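Local coordinates for protein NAD(P)-dependent oxidoreductase (Pseudomonas putida, PDB 7A3W) that probably catalyses NADPH-dependent reduction of imines, and appears to serve in conjugate reduction and reductive amination as well, at residues Ala124-Cys128 / Tyr177-Tyr181; Ser143-Tyr149 / Phe165-Thr171. All coordinates share one frame; numbering follows the deposited sequence.

The two contacts start from neighbouring strands of the nucleotide-binding sheet: interaction 1 joins strand 120-126 to helix 173-200, and interaction 2 joins strand 140-144 and the start of helix 146-157 to the loop leading to helix 173-200. Interaction 1 is wholly buried near the middle of the chain, beside the nicotinamide; tyrosine rings, a methionine sulfur, one hydroxyl bond and a bridging water do the work. Interaction 2, its centre about 15 Å from that of interaction 1, is partly buried at the edge of the sheet. There a slid aromatic pair and backbone-rich polar contacts pin the loop. Along the chain, 143-149 / 165-171 is nested inside the loop that 124-128 / 177-181 closes.

Interaction 1 of 2, residues Ala124-Cys128 / Tyr177-Tyr181; sequences AGIMC and YLALY. With NDP (NADPH dihydro-nicotinamide-adenine-dinucleotide phosphate), chain F.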
loop_
_atom_site.group_PDB
_atom_site.type_symbol
_atom_site.label_atom_id
_atom_site.label_comp_id
_atom_site.label_asym_id
_atom_site.label_seq_id
_atom_site.Cartn_x
_atom_site.Cartn_y
_atom_site.Cartn_z
ATOM N N ALA B 124 -8.521 3.440 -21.821
ATOM C CA ALA B 124 -7.832 2.318 -21.153
ATOM C C ALA B 124 -6.774 2.858 -20.190
ATOM O O ALA B 124 -6.438 4.071 -20.213
ATOM C CB ALA B 124 -7.271 1.350 -22.159
ATOM N N GLY B 125 -6.382 2.022 -19.255
ATOM C CA GLY B 125 -5.398 2.397 -18.231
ATOM C C GLY B 125 -4.560 1.182 -17.908
ATOM O O GLY B 125 -5.147 0.132 -17.574
ATOM N N ILE B 126 -3.245 1.316 -18.067
ATOM C CA ILE B 126 -2.285 0.195 -17.886
ATOM C C ILE B 126 -1.874 0.131 -16.415
ATOM O O ILE B 126 -1.338 1.129 -15.882
ATOM C CB ILE B 126 -1.072 0.313 -18.816
ATOM C CG1 ILE B 126 -1.479 0.462 -20.287
ATOM C CG2 ILE B 126 -0.160 -0.880 -18.587
ATOM C CD1 ILE B 126 -0.384 0.913 -21.218
ATOM N N MET B 127 -2.113 -1.003 -15.781
ATOM C CA MET B 127 -1.919 -1.183 -14.322
ATOM C C MET B 127 -0.649 -2.021 -14.077
ATOM O O MET B 127 -0.695 -3.019 -13.328
ATOM C CB MET B 127 -3.172 -1.824 -13.707
ATOM C CG MET B 127 -4.506 -1.201 -14.196
ATOM S SD MET B 127 -4.511 0.656 -14.177
ATOM C CE MET B 127 -4.506 0.986 -12.421
ATOM N N CYS B 128 0.473 -1.580 -14.633
ATOM C CA CYS B 128 1.771 -2.297 -14.523
ATOM C C CYS B 128 2.897 -1.464 -15.124
ATOM O O CYS B 128 2.631 -0.449 -15.791
ATOM C CB CYS B 128 1.739 -3.670 -15.202
ATOM S SG CYS B 128 1.685 -3.612 -17.016
ATOM N N TYR B 177 -8.965 4.539 -12.699
ATOM C CA TYR B 177 -7.516 4.454 -13.018
ATOM C C TYR B 177 -6.752 5.427 -12.134
ATOM O O TYR B 177 -5.787 5.029 -11.470
ATOM C CB TYR B 177 -7.334 4.752 -14.507
ATOM C CG TYR B 177 -5.949 5.017 -15.024
ATOM C CD1 TYR B 177 -5.098 3.967 -15.335
ATOM C CD2 TYR B 177 -5.517 6.308 -15.308
ATOM C CE1 TYR B 177 -3.849 4.178 -15.896
ATOM C CE2 TYR B 177 -4.248 6.540 -15.828
ATOM C CZ TYR B 177 -3.423 5.468 -16.153
ATOM O OH TYR B 177 -2.184 5.644 -16.706
ATOM N N LEU B 178 -7.196 6.678 -12.082
ATOM C CA LEU B 178 -6.468 7.686 -11.291
ATOM C C LEU B 178 -6.591 7.394 -9.784
ATOM O O LEU B 178 -5.580 7.584 -9.046
ATOM C CB LEU B 178 -6.994 9.065 -11.666
ATOM C CG LEU B 178 -6.762 9.539 -13.105
ATOM C CD1 LEU B 178 -7.403 10.915 -13.291
ATOM C CD2 LEU B 178 -5.294 9.605 -13.475
ATOM N N ALA B 179 -7.738 6.891 -9.327
ATOM C CA ALA B 179 -7.978 6.547 -7.904
ATOM C C ALA B 179 -7.051 5.386 -7.507
ATOM O O ALA B 179 -6.419 5.447 -6.455
ATOM C CB ALA B 179 -9.434 6.208 -7.675
ATOM N N LEU B 180 -6.953 4.349 -8.344
ATOM C CA LEU B 180 -6.040 3.211 -8.062
ATOM C C LEU B 180 -4.572 3.656 -8.028
ATOM O O LEU B 180 -3.818 3.177 -7.165
ATOM C CB LEU B 180 -6.274 2.114 -9.094
ATOM C CG LEU B 180 -7.632 1.444 -8.987
ATOM C CD1 LEU B 180 -7.958 0.632 -10.228
ATOM C CD2 LEU B 180 -7.702 0.561 -7.755
ATOM N N TYR B 181 -4.155 4.598 -8.870
ATOM C CA TYR B 181 -2.763 5.098 -8.863
ATOM C C TYR B 181 -2.563 6.095 -7.724
ATOM O O TYR B 181 -1.449 6.162 -7.225
ATOM C CB TYR B 181 -2.370 5.611 -10.245
ATOM C CG TYR B 181 -1.803 4.513 -11.113
ATOM C CD1 TYR B 181 -0.630 3.886 -10.738
ATOM C CD2 TYR B 181 -2.386 4.152 -12.323
ATOM C CE1 TYR B 181 -0.098 2.856 -11.505
ATOM C CE2 TYR B 181 -1.820 3.182 -13.136
ATOM C CZ TYR B 181 -0.659 2.540 -12.730
ATOM O OH TYR B 181 -0.053 1.585 -13.506
HETATM P PA NDP F . 7.731 8.014 -22.253
HETATM O O1A NDP F . 8.722 6.888 -22.327
HETATM O O2A NDP F . 8.122 9.393 -21.772
HETATM O O5B NDP F . 7.106 8.156 -23.720
HETATM C C5B NDP F . 6.290 9.294 -24.053
HETATM C C4B NDP F . 5.800 9.079 -25.461
HETATM O O4B NDP F . 4.940 10.190 -25.851
HETATM C C3B NDP F . 6.891 8.992 -26.534
HETATM O O3B NDP F . 6.419 8.153 -27.563
HETATM C C2B NDP F . 6.982 10.447 -26.966
HETATM O O2B NDP F . 7.519 10.710 -28.268
HETATM C C1B NDP F . 5.493 10.760 -27.015
HETATM N N9A NDP F . 5.210 12.181 -27.042
HETATM C C8A NDP F . 5.487 13.137 -26.102
HETATM N N7A NDP F . 5.094 14.335 -26.464
HETATM C C5A NDP F . 4.483 14.139 -27.695
HETATM C C6A NDP F . 3.859 15.014 -28.603
HETATM N N6A NDP F . 3.703 16.326 -28.393
HETATM N N1A NDP F . 3.369 14.480 -29.741
HETATM C C2A NDP F . 3.515 13.166 -29.963
HETATM N N3A NDP F . 4.096 12.250 -29.200
HETATM C C4A NDP F . 4.563 12.812 -28.068
HETATM O O3 NDP F . 6.406 7.618 -21.461
HETATM P PN NDP F . 5.870 6.128 -21.149
HETATM O O1N NDP F . 6.537 5.733 -19.885
HETATM O O2N NDP F . 6.053 5.245 -22.347
HETATM O O5D NDP F . 4.350 6.435 -20.813
HETATM C C5D NDP F . 3.331 6.604 -21.822
HETATM C C4D NDP F . 1.990 6.663 -21.136
HETATM O O4D NDP F . 1.710 5.397 -20.480
HETATM C C3D NDP F . 1.837 7.752 -20.058
HETATM O O3D NDP F . 0.591 8.413 -20.227
HETATM C C2D NDP F . 1.976 6.967 -18.767
HETATM O O2D NDP F . 1.338 7.631 -17.683
HETATM C C1D NDP F . 1.370 5.612 -19.139
HETATM N N1N NDP F . 1.915 4.465 -18.349
HETATM C C2N NDP F . 3.257 4.158 -18.307
HETATM C C3N NDP F . 3.757 3.207 -17.441
HETATM C C7N NDP F . 5.204 2.854 -17.363
HETATM O O7N NDP F . 5.556 2.088 -16.467
HETATM N N7N NDP F . 6.075 3.309 -18.249
HETATM C C4N NDP F . 2.816 2.439 -16.597
HETATM C C5N NDP F . 1.432 2.815 -16.737
HETATM C C6N NDP F . 1.029 3.684 -17.641
HETATM P P2B NDP F . 9.128 10.830 -28.366
HETATM O O1X NDP F . 9.512 11.803 -27.254
HETATM O O2X NDP F . 9.730 9.444 -28.293
HETATM O O3X NDP F . 9.229 11.443 -29.747
HETATM O O HOH W 1 -2.169 3.916 -18.956
#
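Met-127 folds back on itself, bent at both chi2 (-47°) and chi3 (-69°), and this brings its sulfur and methyl up beside the rings of Tyr-177 and Tyr-181. SD lies at the edge of the Tyr-177 ring, 3.6 Å from Tyr-177 CD1, a Met-aromatic contact; toward Tyr-181 the sulfur is oblique, and it is the methyl CE that comes closest, 3.5 Å from Tyr-181 CE2. The same methyl rests on Leu-180 CB. Tyr-177, with CG anti to the backbone N (chi1 167°), brings its ring obliquely up to the strand backbone, CD1 3.3 Å from Gly-125 CA. One face of Tyr-177 is in turn met near its rim by Tyr-181 CD2. The Tyr-181 hydroxyl donates to Ile-126 O at 2.7 Å, in the carbonyl plane and on a lone pair. A water accepts from Ile-126 N at 3.0 Å and also bonds Tyr-177 OH, which has Thr-101 OG1 as a further partner. Met-215 of the second subunit packs on Met-127 and Tyr-181. NADPH sits alongside: Cys-128 O approaches NDP C4N at 3.0 Å. Both backbone polar groups of Ile-126 are thus engaged, the N-H by the water and the C=O by Tyr-181, and where the strand end meets helix 173-200 these bonds place Ile-126 O, Cys-128 O and the two tyrosine hydroxyls beside the nicotinamide.

Interaction 2 of 2, residues Ser143-Tyr149 / Phe165-Thr171; sequences SGNSDAY and FLGADPT
Tyr-149 and Phe-165 lie with their planes nearly parallel, 17° apart, yet slid so far past each other that the rings barely overlap; the closest atoms are Tyr-149 CD2 and Phe-165 CD1 at 3.7 Å. Phe-165 has CG anti to its own backbone N (chi1 -178°), which sends the ring across to the start of helix 146-157. Its far end, CZ, meets Gly-144 O in the ring plane at 3.3 Å and also touches CA and CB of Ser-146. Gly-167 N sits over one face, near the rim. Next to the aromatics the backbones join directly: Gly-144 N donates to Gly-167 O at 3.0 Å. Ser-143 OG reaches toward the loop, 3.0 Å from Asp-169 O and 2.9 Å from Pro-170 O, and is hydrogen-bonded to Cys-173 N at the start of helix 173-200. Within the loop, Asp-169 OD1 accepts from Thr-171 N, an Asx turn, and from Thr-171 OG1 on the same face of its carboxylate. Across the contact, Asn-145 OD1 accepts from Ala-148 N at 2.9 Å: an N-cap at the edge of the Rossmann-type domain, where strand 140-144 turns into helix 146-157 and the last strand leads through this loop to helix 173-200.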
loop_
_atom_site.group_PDB
_atom_site.type_symbol
_atom_site.label_atom_id
_atom_site.label_comp_id
_atom_site.label_asym_id
_atom_site.label_seq_id
_atom_site.Cartn_x
_atom_site.Cartn_y
_atom_site.Cartn_z
ATOM N N SER B 143 -12.817 1.041 -20.774
ATOM C CA SER B 143 -14.212 1.529 -20.791
ATOM C C SER B 143 -14.522 2.134 -22.153
ATOM O O SER B 143 -13.607 2.629 -22.829
ATOM C CB SER B 143 -14.498 2.490 -19.664
ATOM O OG SER B 143 -13.915 3.767 -19.916
ATOM N N GLY B 144 -15.787 2.052 -22.569
ATOM C CA GLY B 144 -16.233 2.631 -23.845
ATOM C C GLY B 144 -16.962 1.573 -24.641
ATOM O O GLY B 144 -17.584 0.694 -24.040
ATOM N N ASN B 145 -16.869 1.673 -25.952
ATOM C CA ASN B 145 -17.688 0.897 -26.894
ATOM C C ASN B 145 -17.512 -0.583 -26.584
ATOM O O ASN B 145 -16.407 -1.119 -26.740
ATOM C CB ASN B 145 -17.297 1.265 -28.315
ATOM C CG ASN B 145 -18.215 0.653 -29.331
ATOM O OD1 ASN B 145 -18.518 -0.537 -29.255
ATOM N ND2 ASN B 145 -18.613 1.466 -30.289
ATOM N N SER B 146 -18.590 -1.210 -26.121
ATOM C CA SER B 146 -18.564 -2.617 -25.665
ATOM C C SER B 146 -18.360 -3.550 -26.861
ATOM O O SER B 146 -17.571 -4.517 -26.720
ATOM C CB SER B 146 -19.801 -2.960 -24.885
ATOM O OG SER B 146 -19.790 -4.335 -24.584
ATOM N N ASP B 147 -19.044 -3.300 -27.974
ATOM C CA ASP B 147 -18.955 -4.163 -29.186
ATOM C C ASP B 147 -17.501 -4.147 -29.679
ATOM O O ASP B 147 -16.940 -5.225 -29.988
ATOM C CB ASP B 147 -19.959 -3.726 -30.261
ATOM C CG ASP B 147 -21.417 -4.031 -29.906
ATOM O OD1 ASP B 147 -21.658 -4.760 -28.918
ATOM O OD2 ASP B 147 -22.312 -3.534 -30.611
ATOM N N ALA B 148 -16.904 -2.954 -29.713
ATOM C CA ALA B 148 -15.532 -2.703 -30.197
ATOM C C ALA B 148 -14.523 -3.384 -29.265
ATOM O O ALA B 148 -13.667 -4.151 -29.738
ATOM C CB ALA B 148 -15.291 -1.210 -30.282
ATOM N N TYR B 149 -14.654 -3.181 -27.959
ATOM C CA TYR B 149 -13.759 -3.848 -26.980
ATOM C C TYR B 149 -13.836 -5.365 -27.165
ATOM O O TYR B 149 -12.802 -6.038 -27.328
ATOM C CB TYR B 149 -14.088 -3.471 -25.540
ATOM C CG TYR B 149 -13.255 -4.289 -24.590
ATOM C CD1 TYR B 149 -11.895 -4.029 -24.456
ATOM C CD2 TYR B 149 -13.798 -5.364 -23.895
ATOM C CE1 TYR B 149 -11.080 -4.824 -23.660
ATOM C CE2 TYR B 149 -13.007 -6.129 -23.052
ATOM C CZ TYR B 149 -11.648 -5.878 -22.953
ATOM O OH TYR B 149 -10.865 -6.631 -22.133
ATOM N N PHE B 165 -13.097 -4.852 -18.043
ATOM C CA PHE B 165 -13.991 -3.920 -18.766
ATOM C C PHE B 165 -14.912 -3.281 -17.730
ATOM O O PHE B 165 -15.730 -3.998 -17.153
ATOM C CB PHE B 165 -14.711 -4.622 -19.908
ATOM C CG PHE B 165 -15.582 -3.681 -20.697
ATOM C CD1 PHE B 165 -15.027 -2.784 -21.595
ATOM C CD2 PHE B 165 -16.950 -3.666 -20.510
ATOM C CE1 PHE B 165 -15.825 -1.904 -22.315
ATOM C CE2 PHE B 165 -17.750 -2.788 -21.227
ATOM C CZ PHE B 165 -17.187 -1.913 -22.127
ATOM N N LEU B 166 -14.770 -1.976 -17.495
ATOM C CA LEU B 166 -15.448 -1.225 -16.399
ATOM C C LEU B 166 -16.803 -0.671 -16.843
ATOM O O LEU B 166 -17.510 -0.121 -15.967
ATOM C CB LEU B 166 -14.561 -0.063 -15.950
ATOM C CG LEU B 166 -13.200 -0.480 -15.376
ATOM C CD1 LEU B 166 -12.428 0.745 -14.906
ATOM C CD2 LEU B 166 -13.358 -1.482 -14.251
ATOM N N GLY B 167 -17.157 -0.789 -18.121
ATOM C CA GLY B 167 -18.478 -0.346 -18.603
ATOM C C GLY B 167 -18.378 0.441 -19.886
ATOM O O GLY B 167 -17.245 0.734 -20.356
ATOM N N ALA B 168 -19.536 0.767 -20.452
ATOM C CA ALA B 168 -19.687 1.327 -21.811
ATOM C C ALA B 168 -19.360 2.820 -21.834
ATOM O O ALA B 168 -19.142 3.322 -22.914
ATOM C CB ALA B 168 -21.088 1.079 -22.300
ATOM N N ASP B 169 -19.298 3.501 -20.705
ATOM C CA ASP B 169 -19.045 4.961 -20.745
ATOM C C ASP B 169 -17.556 5.165 -20.994
ATOM O O ASP B 169 -16.733 4.733 -20.202
ATOM C CB ASP B 169 -19.507 5.637 -19.467
ATOM C CG ASP B 169 -19.469 7.147 -19.519
ATOM O OD1 ASP B 169 -18.721 7.711 -20.335
ATOM O OD2 ASP B 169 -20.256 7.739 -18.773
ATOM N N PRO B 170 -17.137 5.813 -22.095
ATOM C CA PRO B 170 -15.715 6.067 -22.316
ATOM C C PRO B 170 -15.034 6.756 -21.121
ATOM O O PRO B 170 -13.855 6.515 -20.906
ATOM C CB PRO B 170 -15.693 6.963 -23.567
ATOM C CG PRO B 170 -17.115 7.400 -23.791
ATOM C CD PRO B 170 -17.981 6.325 -23.184
ATOM N N THR B 171 -15.773 7.553 -20.337
ATOM C CA THR B 171 -15.213 8.318 -19.196
ATOM C C THR B 171 -15.134 7.454 -17.925
ATOM O O THR B 171 -14.624 7.961 -16.938
ATOM C CB THR B 171 -15.986 9.609 -18.889
ATOM O OG1 THR B 171 -17.323 9.273 -18.514
ATOM C CG2 THR B 171 -15.988 10.590 -20.038
#